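Local coordinates for protein leucine aminopeptidase 1 (Caenorhabditis elegans, PDB 2HC9) that removes N-terminal amino acids, preferably leucine, from peptides as a two-zinc M17 aminopeptidase and probably serves as a digestive enzyme, at residues Leu184-Ala188 with Pro228-Ala232; Phe217-Val223 with Leu339-Asp343; Pro270-Arg274 with Glu463-Arg467. The protein carries 1 engineered substitution. All blocks are in the same frame, centred on the assembly; numbering follows the deposited sequence.

Interaction 1: Leu184-Ala188 with Pro228-Ala232; sequences LTTDA and PTPPA
The N-terminal turn of helix 186-199 is tied here, through Thr186 and Asp187, to Thr229 and Pro230 in the loop that leads into strand 232-238 of the catalytic domain. Thr186 carries the contact with its hydroxyl. With chi1 at 61°, Thr186 OG1 is tucked back against its own main chain and donates to Pro230 O at 2.6 Å, coming in 34° off the carbonyl plane. Thr229 OG1 lies 2.7 Å from that same Thr186 OG1, and the two side chains run alongside one another, pointing opposite ways. One water accepts from Thr186 N and also bonds to Thr229 OG1; another donates to both Asp187 OD1 and Pro230 O. The carboxylate of Asp187 slants across the CB-CG2 side of Thr229, Asp187 OD2 3.6 Å from Thr229 CG2, while its OD1 forms a salt bridge with Arg208. Within the turn, Thr185 caps the helix, Ala188 N donating to Thr185 OG1 at 3.1 Å. With one hydroxyl and one water both donating to Pro230 O, and another water taking up Thr186 N, the loop is fastened to the first turn of the helix chiefly by polar bonds, two of the links running through water.

Interaction 2: Phe217-Val223 with Leu339-Asp343; sequences FGGIYHV and LILAD
Gly219 and Ile220 offer their backbone N-H groups to the carboxylate of Asp343 where two helices of the catalytic domain, 218-224 and 337-350, pack in a buried, nearly antiparallel pair. The axes of the segments 218-223 and 339-343 come within 7.2 Å at an angle of 146°. Gly219 makes this closeness possible: a side chain there would run into Leu339 O and Asp343 OD2.

The polar part rests on one oxygen. Asp343 OD2 takes Ile220 N at 3.0 Å, the N-H pointing well at it (157°) from above the carboxylate plane, and Gly219 N at 2.8 Å in a weak, bent bond. Asp343 thus reaches across to the first turn of helix 218-224, where backbone N-H groups lack carbonyl partners within the helix, and the helix dipole would probably favour its negative charge. Its other oxygen, OD1, accepts from Leu323 N, so both oxygens of the buried carboxylate have partners.

Apolar contacts fill the rest. Phe217 sets its ring obliquely by Asp343 CB, ring and carboxylate planes steeply inclined. Ile220 slants across Asp343, its CG1 nearing Asp343 CB and Ile340 CB. Farther down the helix, Val223 CG2 touches Leu339 CD1 at 3.8 Å. Val223 also touches Glu336, a zinc ligand, and Ile340 lies against Val254 and Cys303 of the central sheet. A chi1 of 74° places CG1 of Ile340 and leaves its CG2 methyl on the side of helix 218-224, where Ile340 CG2 lies 3.7 Å from both Gly219 O and Val223 CB.

Interaction 3: Pro270-Arg274 with Glu463-Arg467; sequences PNMKR and EVGDR. With SO4 (sulfate ion), chain E.
Three waters and a single, poorly aligned salt bridge join Arg274 to the segment 463-467, so that most of the polar contact passes through solvent. Arg274 NH1 meets Glu463 OE2 at 2.9 Å, but the N-H points only loosely at the oxygen (122°, a weak bond), with the guanidinium and carboxylate planes 80° apart. Glu463 OE1 lies instead by the aliphatic part of the arginine, 3.3 Å from Arg274 CD. The arginine chain is extended from CG to NE, carrying its head toward the turn. There NE gives its proton to one water and NH2 bonds to two more. Asp466 O accepts from the water on NE and from one of those on NH2, the latter also held by Lys273 NZ. The other water, 2.7 Å from Arg274 NH2, also reaches Asn271 OD1.

The partner is a beta hairpin of strands 463-464 and 467-468, closed by a type II' turn from Val464 to Arg467 with Gly465 at its positive-phi corner. An alanine in place of Arg274 would probably leave Glu463 OE2 without its cationic mate and three waters without the guanidinium that holds them beside the turn. Across the subunit interface, Asp317 of a second subunit accepts from the backbone N of both Asn271 and Lys273. Arg467, on the far strand of the hairpin, is bridged through NH1 to Asp178 and grips a sulfate by one edge: Arg467 NE to sulfate O3 at 2.9 Å and Arg467 NH2 to sulfate O2 at 2.7 Å.

All three interactions belong to the M17 catalytic domain. Interactions 1 and 2 have centres 15 Å apart and touch, Pro231 CB lying 3.7 Å from Ile220 O; their segments alternate along the chain, and the 228-232 loop follows soon after helix 218-224. Both flank strand 297-307, on which Thr186, Ile220 and Ile340 all pack. Interaction 3 stands apart, its centre 19 Å from interaction 1 and 24 Å from interaction 2, and makes no contact with either. It opens after interaction 1 has closed but interleaves with interaction 2. Interaction 2 adjoins two zinc ligands, Glu336 and Lys252, whereas in interaction 3 the segment 270-274, just before the zinc ligand Asp275, also meets a second subunit.

Interaction 1: Leu184-Ala188 with Pro228-Ala232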
# COMPACT_ATOMS: atom_id res chain seq x y z
N LEU A 184 -0.53 31.07 -12.92
CA LEU A 184 -1.18 31.72 -11.76
C LEU A 184 -0.38 31.45 -10.50
O LEU A 184 -0.73 30.61 -9.65
CB LEU A 184 -2.67 31.34 -11.62
CG LEU A 184 -3.42 32.26 -10.62
CD1 LEU A 184 -3.80 33.65 -11.25
CD2 LEU A 184 -4.67 31.55 -10.12
N THR A 185 0.71 32.19 -10.37
CA THR A 185 1.54 32.16 -9.16
C THR A 185 0.91 32.98 -8.04
O THR A 185 -0.10 33.65 -8.27
CB THR A 185 2.92 32.78 -9.49
OG1 THR A 185 2.70 34.13 -9.94
CG2 THR A 185 3.65 31.97 -10.61
N THR A 186 1.53 33.01 -6.85
CA THR A 186 1.01 33.92 -5.81
C THR A 186 1.00 35.37 -6.32
O THR A 186 0.02 36.11 -6.10
CB THR A 186 1.81 33.88 -4.49
OG1 THR A 186 3.16 34.27 -4.73
CG2 THR A 186 1.78 32.47 -3.86
N ASP A 187 2.09 35.77 -6.98
CA ASP A 187 2.19 37.13 -7.56
C ASP A 187 1.05 37.40 -8.54
O ASP A 187 0.44 38.49 -8.53
CB ASP A 187 3.52 37.28 -8.31
CG ASP A 187 4.73 37.37 -7.36
OD1 ASP A 187 4.56 37.54 -6.15
OD2 ASP A 187 5.87 37.28 -7.87
N ALA A 188 0.78 36.44 -9.41
CA ALA A 188 -0.26 36.63 -10.42
C ALA A 188 -1.64 36.71 -9.76
O ALA A 188 -2.47 37.51 -10.18
CB ALA A 188 -0.24 35.50 -11.42
N PRO A 228 7.86 29.37 -4.82
CA PRO A 228 8.76 30.03 -5.76
C PRO A 228 8.54 31.54 -5.84
O PRO A 228 9.43 32.27 -6.26
CB PRO A 228 8.42 29.35 -7.09
CG PRO A 228 7.01 28.95 -6.98
CD PRO A 228 6.85 28.55 -5.50
N THR A 229 7.35 32.00 -5.44
CA THR A 229 7.04 33.43 -5.33
C THR A 229 6.41 33.61 -3.95
O THR A 229 5.92 32.64 -3.37
CB THR A 229 6.06 33.89 -6.45
OG1 THR A 229 4.89 33.07 -6.40
CG2 THR A 229 6.72 33.75 -7.88
N PRO A 230 6.52 34.81 -3.38
CA PRO A 230 6.23 34.91 -1.94
C PRO A 230 4.76 34.88 -1.52
O PRO A 230 3.85 35.14 -2.33
CB PRO A 230 6.87 36.25 -1.54
CG PRO A 230 6.98 37.01 -2.77
CD PRO A 230 7.04 36.07 -3.94
N PRO A 231 4.52 34.54 -0.24
CA PRO A 231 3.16 34.55 0.27
C PRO A 231 2.61 35.99 0.32
O PRO A 231 3.40 36.94 0.37
CB PRO A 231 3.32 33.97 1.71
CG PRO A 231 4.77 34.30 2.09
CD PRO A 231 5.52 34.12 0.78
N ALA A 232 1.29 36.15 0.31
CA ALA A 232 0.67 37.47 0.42
C ALA A 232 -0.66 37.35 1.11
O ALA A 232 -1.32 36.31 1.05
CB ALA A 232 0.46 38.11 -0.97
O HOH W 1 3.42 30.88 -6.59
O HOH W 2 3.04 37.57 -3.79

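Interaction 2: Phe217-Val223 with Leu339-Asp343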
# COMPACT_ATOMS: atom_id res chain seq x y z
N PHE A 217 1.87 37.38 10.85
CA PHE A 217 1.02 36.43 10.13
C PHE A 217 1.75 35.08 10.00
O PHE A 217 2.12 34.67 8.88
CB PHE A 217 0.68 36.93 8.72
CG PHE A 217 -0.27 38.12 8.68
CD1 PHE A 217 -1.62 37.93 8.39
CD2 PHE A 217 0.20 39.42 8.85
CE1 PHE A 217 -2.49 39.03 8.31
CE2 PHE A 217 -0.67 40.51 8.79
CZ PHE A 217 -2.01 40.32 8.53
N GLY A 218 1.92 34.39 11.12
CA GLY A 218 2.76 33.18 11.11
C GLY A 218 2.19 32.08 10.23
O GLY A 218 2.95 31.35 9.58
N GLY A 219 0.86 31.94 10.21
CA GLY A 219 0.23 30.93 9.37
C GLY A 219 0.50 31.19 7.90
O GLY A 219 0.98 30.31 7.20
N ILE A 220 0.16 32.40 7.44
CA ILE A 220 0.31 32.72 6.01
C ILE A 220 1.80 32.66 5.62
O ILE A 220 2.14 32.06 4.60
CB ILE A 220 -0.27 34.11 5.68
CG1 ILE A 220 -1.72 34.17 6.20
CG2 ILE A 220 -0.21 34.36 4.16
CD1 ILE A 220 -2.50 35.44 5.70
N TYR A 221 2.66 33.25 6.44
CA TYR A 221 4.08 33.31 6.12
C TYR A 221 4.72 31.92 6.10
O TYR A 221 5.41 31.56 5.14
CB TYR A 221 4.86 34.18 7.11
CG TYR A 221 6.33 34.22 6.78
CD1 TYR A 221 7.25 33.38 7.43
CD2 TYR A 221 6.81 35.06 5.77
CE1 TYR A 221 8.62 33.42 7.12
CE2 TYR A 221 8.16 35.10 5.45
CZ TYR A 221 9.06 34.26 6.12
OH TYR A 221 10.41 34.29 5.80
N HIS A 222 4.53 31.17 7.18
CA HIS A 222 5.26 29.91 7.27
C HIS A 222 4.80 28.86 6.26
O HIS A 222 5.61 28.11 5.72
CB HIS A 222 5.35 29.40 8.73
CG HIS A 222 6.22 30.28 9.58
ND1 HIS A 222 7.59 30.36 9.41
CD2 HIS A 222 5.91 31.17 10.56
CE1 HIS A 222 8.08 31.24 10.27
NE2 HIS A 222 7.08 31.76 10.97
N VAL A 223 3.51 28.86 5.94
CA VAL A 223 3.02 27.99 4.86
C VAL A 223 3.66 28.35 3.52
O VAL A 223 4.11 27.47 2.78
CB VAL A 223 1.46 28.01 4.77
CG1 VAL A 223 0.97 27.36 3.48
CG2 VAL A 223 0.85 27.30 6.01
N LEU A 339 -4.28 26.78 8.47
CA LEU A 339 -3.29 27.67 9.10
C LEU A 339 -3.44 29.08 8.52
O LEU A 339 -3.52 30.06 9.24
CB LEU A 339 -1.86 27.18 8.83
CG LEU A 339 -1.49 25.83 9.51
CD1 LEU A 339 -0.10 25.38 9.09
CD2 LEU A 339 -1.58 25.95 11.05
N ILE A 340 -3.48 29.17 7.19
CA ILE A 340 -3.53 30.50 6.60
C ILE A 340 -4.86 31.19 6.90
O ILE A 340 -4.90 32.42 7.12
CB ILE A 340 -3.15 30.51 5.09
CG1 ILE A 340 -4.28 29.92 4.22
CG2 ILE A 340 -1.81 29.75 4.87
CD1 ILE A 340 -3.99 29.98 2.68
N LEU A 341 -5.95 30.41 6.90
CA LEU A 341 -7.26 30.95 7.21
C LEU A 341 -7.40 31.36 8.67
O LEU A 341 -8.13 32.28 8.96
CB LEU A 341 -8.38 29.98 6.84
CG LEU A 341 -8.56 29.72 5.33
CD1 LEU A 341 -9.38 28.45 5.13
CD2 LEU A 341 -9.23 30.92 4.61
N ALA A 342 -6.71 30.67 9.59
CA ALA A 342 -6.71 31.10 11.00
C ALA A 342 -6.21 32.56 11.11
O ALA A 342 -6.75 33.37 11.90
CB ALA A 342 -5.78 30.16 11.85
N ASP A 343 -5.19 32.90 10.34
CA ASP A 343 -4.73 34.30 10.33
C ASP A 343 -5.75 35.24 9.67
O ASP A 343 -6.00 36.35 10.16
CB ASP A 343 -3.40 34.41 9.58
CG ASP A 343 -2.21 33.88 10.38
OD1 ASP A 343 -2.37 33.50 11.57
OD2 ASP A 343 -1.12 33.84 9.78

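Interaction 3: Pro270-Arg274 with Glu463-Arg467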
# COMPACT_ATOMS: atom_id res chain seq x y z
N PRO A 270 -1.74 15.83 -8.90
CA PRO A 270 -2.44 16.51 -10.00
C PRO A 270 -3.79 17.09 -9.52
O PRO A 270 -4.42 16.54 -8.59
CB PRO A 270 -2.69 15.38 -11.01
CG PRO A 270 -1.56 14.36 -10.74
CD PRO A 270 -1.38 14.44 -9.22
N ASN A 271 -4.20 18.20 -10.13
CA ASN A 271 -5.38 19.00 -9.75
C ASN A 271 -5.12 20.05 -8.69
O ASN A 271 -5.99 20.87 -8.45
CB ASN A 271 -6.60 18.16 -9.30
CG ASN A 271 -7.02 17.10 -10.30
OD1 ASN A 271 -6.73 17.22 -11.50
ND2 ASN A 271 -7.72 16.08 -9.82
N MET A 272 -3.93 20.04 -8.08
CA MET A 272 -3.69 20.93 -6.95
C MET A 272 -3.45 22.42 -7.28
O MET A 272 -3.36 23.24 -6.36
CB MET A 272 -2.60 20.39 -6.02
CG MET A 272 -3.04 19.13 -5.24
SD MET A 272 -4.52 19.41 -4.23
CE MET A 272 -5.80 18.69 -5.23
N LYS A 273 -3.43 22.78 -8.57
CA LYS A 273 -3.67 24.19 -8.98
C LYS A 273 -5.03 24.71 -8.49
O LYS A 273 -5.24 25.92 -8.42
CB LYS A 273 -3.61 24.32 -10.51
CG LYS A 273 -4.90 23.81 -11.21
CD LYS A 273 -4.72 23.69 -12.73
CE LYS A 273 -5.92 22.91 -13.33
NZ LYS A 273 -5.97 23.05 -14.85
N ARG A 274 -5.97 23.80 -8.19
CA ARG A 274 -7.34 24.21 -7.88
C ARG A 274 -7.50 24.56 -6.40
O ARG A 274 -8.59 24.92 -5.97
CB ARG A 274 -8.35 23.14 -8.30
CG ARG A 274 -8.30 22.80 -9.81
CD ARG A 274 -9.47 21.84 -10.20
NE ARG A 274 -9.16 21.24 -11.51
CZ ARG A 274 -9.22 19.96 -11.81
NH1 ARG A 274 -9.63 19.04 -10.93
NH2 ARG A 274 -8.90 19.59 -13.04
N GLU A 463 -15.35 21.88 -8.41
CA GLU A 463 -14.89 21.31 -9.68
C GLU A 463 -15.77 20.19 -10.17
O GLU A 463 -16.37 19.48 -9.36
CB GLU A 463 -13.45 20.81 -9.52
CG GLU A 463 -13.28 19.72 -8.47
CD GLU A 463 -11.83 19.29 -8.39
OE1 GLU A 463 -11.01 20.08 -7.91
OE2 GLU A 463 -11.50 18.20 -8.86
N VAL A 464 -15.88 20.03 -11.49
CA VAL A 464 -16.46 18.81 -12.08
C VAL A 464 -15.53 18.40 -13.22
O VAL A 464 -15.24 19.21 -14.11
CB VAL A 464 -17.87 19.07 -12.69
CG1 VAL A 464 -18.37 17.84 -13.44
CG2 VAL A 464 -18.86 19.45 -11.62
N GLY A 465 -15.07 17.15 -13.20
CA GLY A 465 -14.22 16.65 -14.27
C GLY A 465 -12.95 17.48 -14.22
O GLY A 465 -12.36 17.68 -13.14
N ASP A 466 -12.54 18.03 -15.36
CA ASP A 466 -11.29 18.77 -15.48
C ASP A 466 -11.44 20.29 -15.34
O ASP A 466 -10.51 21.04 -15.68
CB ASP A 466 -10.64 18.46 -16.83
CG ASP A 466 -10.28 17.01 -16.97
OD1 ASP A 466 -9.98 16.40 -15.94
OD2 ASP A 466 -10.31 16.48 -18.09
N ARG A 467 -12.62 20.73 -14.90
CA ARG A 467 -12.96 22.14 -14.93
C ARG A 467 -13.49 22.67 -13.60
O ARG A 467 -14.29 22.01 -12.96
CB ARG A 467 -13.99 22.39 -16.04
CG ARG A 467 -13.39 22.21 -17.45
CD ARG A 467 -12.37 23.32 -17.77
NE ARG A 467 -12.05 23.38 -19.21
CZ ARG A 467 -11.31 24.34 -19.77
NH1 ARG A 467 -10.81 25.33 -19.03
NH2 ARG A 467 -11.09 24.33 -21.09
S SO4 E . -13.78 21.92 -22.29
O1 SO4 E . -15.06 22.52 -22.69
O2 SO4 E . -12.67 22.78 -22.70
O3 SO4 E . -13.80 21.74 -20.82
O4 SO4 E . -13.57 20.62 -22.92
O HOH W 3 -9.20 16.91 -13.35
O HOH W 4 -7.66 21.01 -15.67
O HOH W 5 -9.30 22.91 -13.93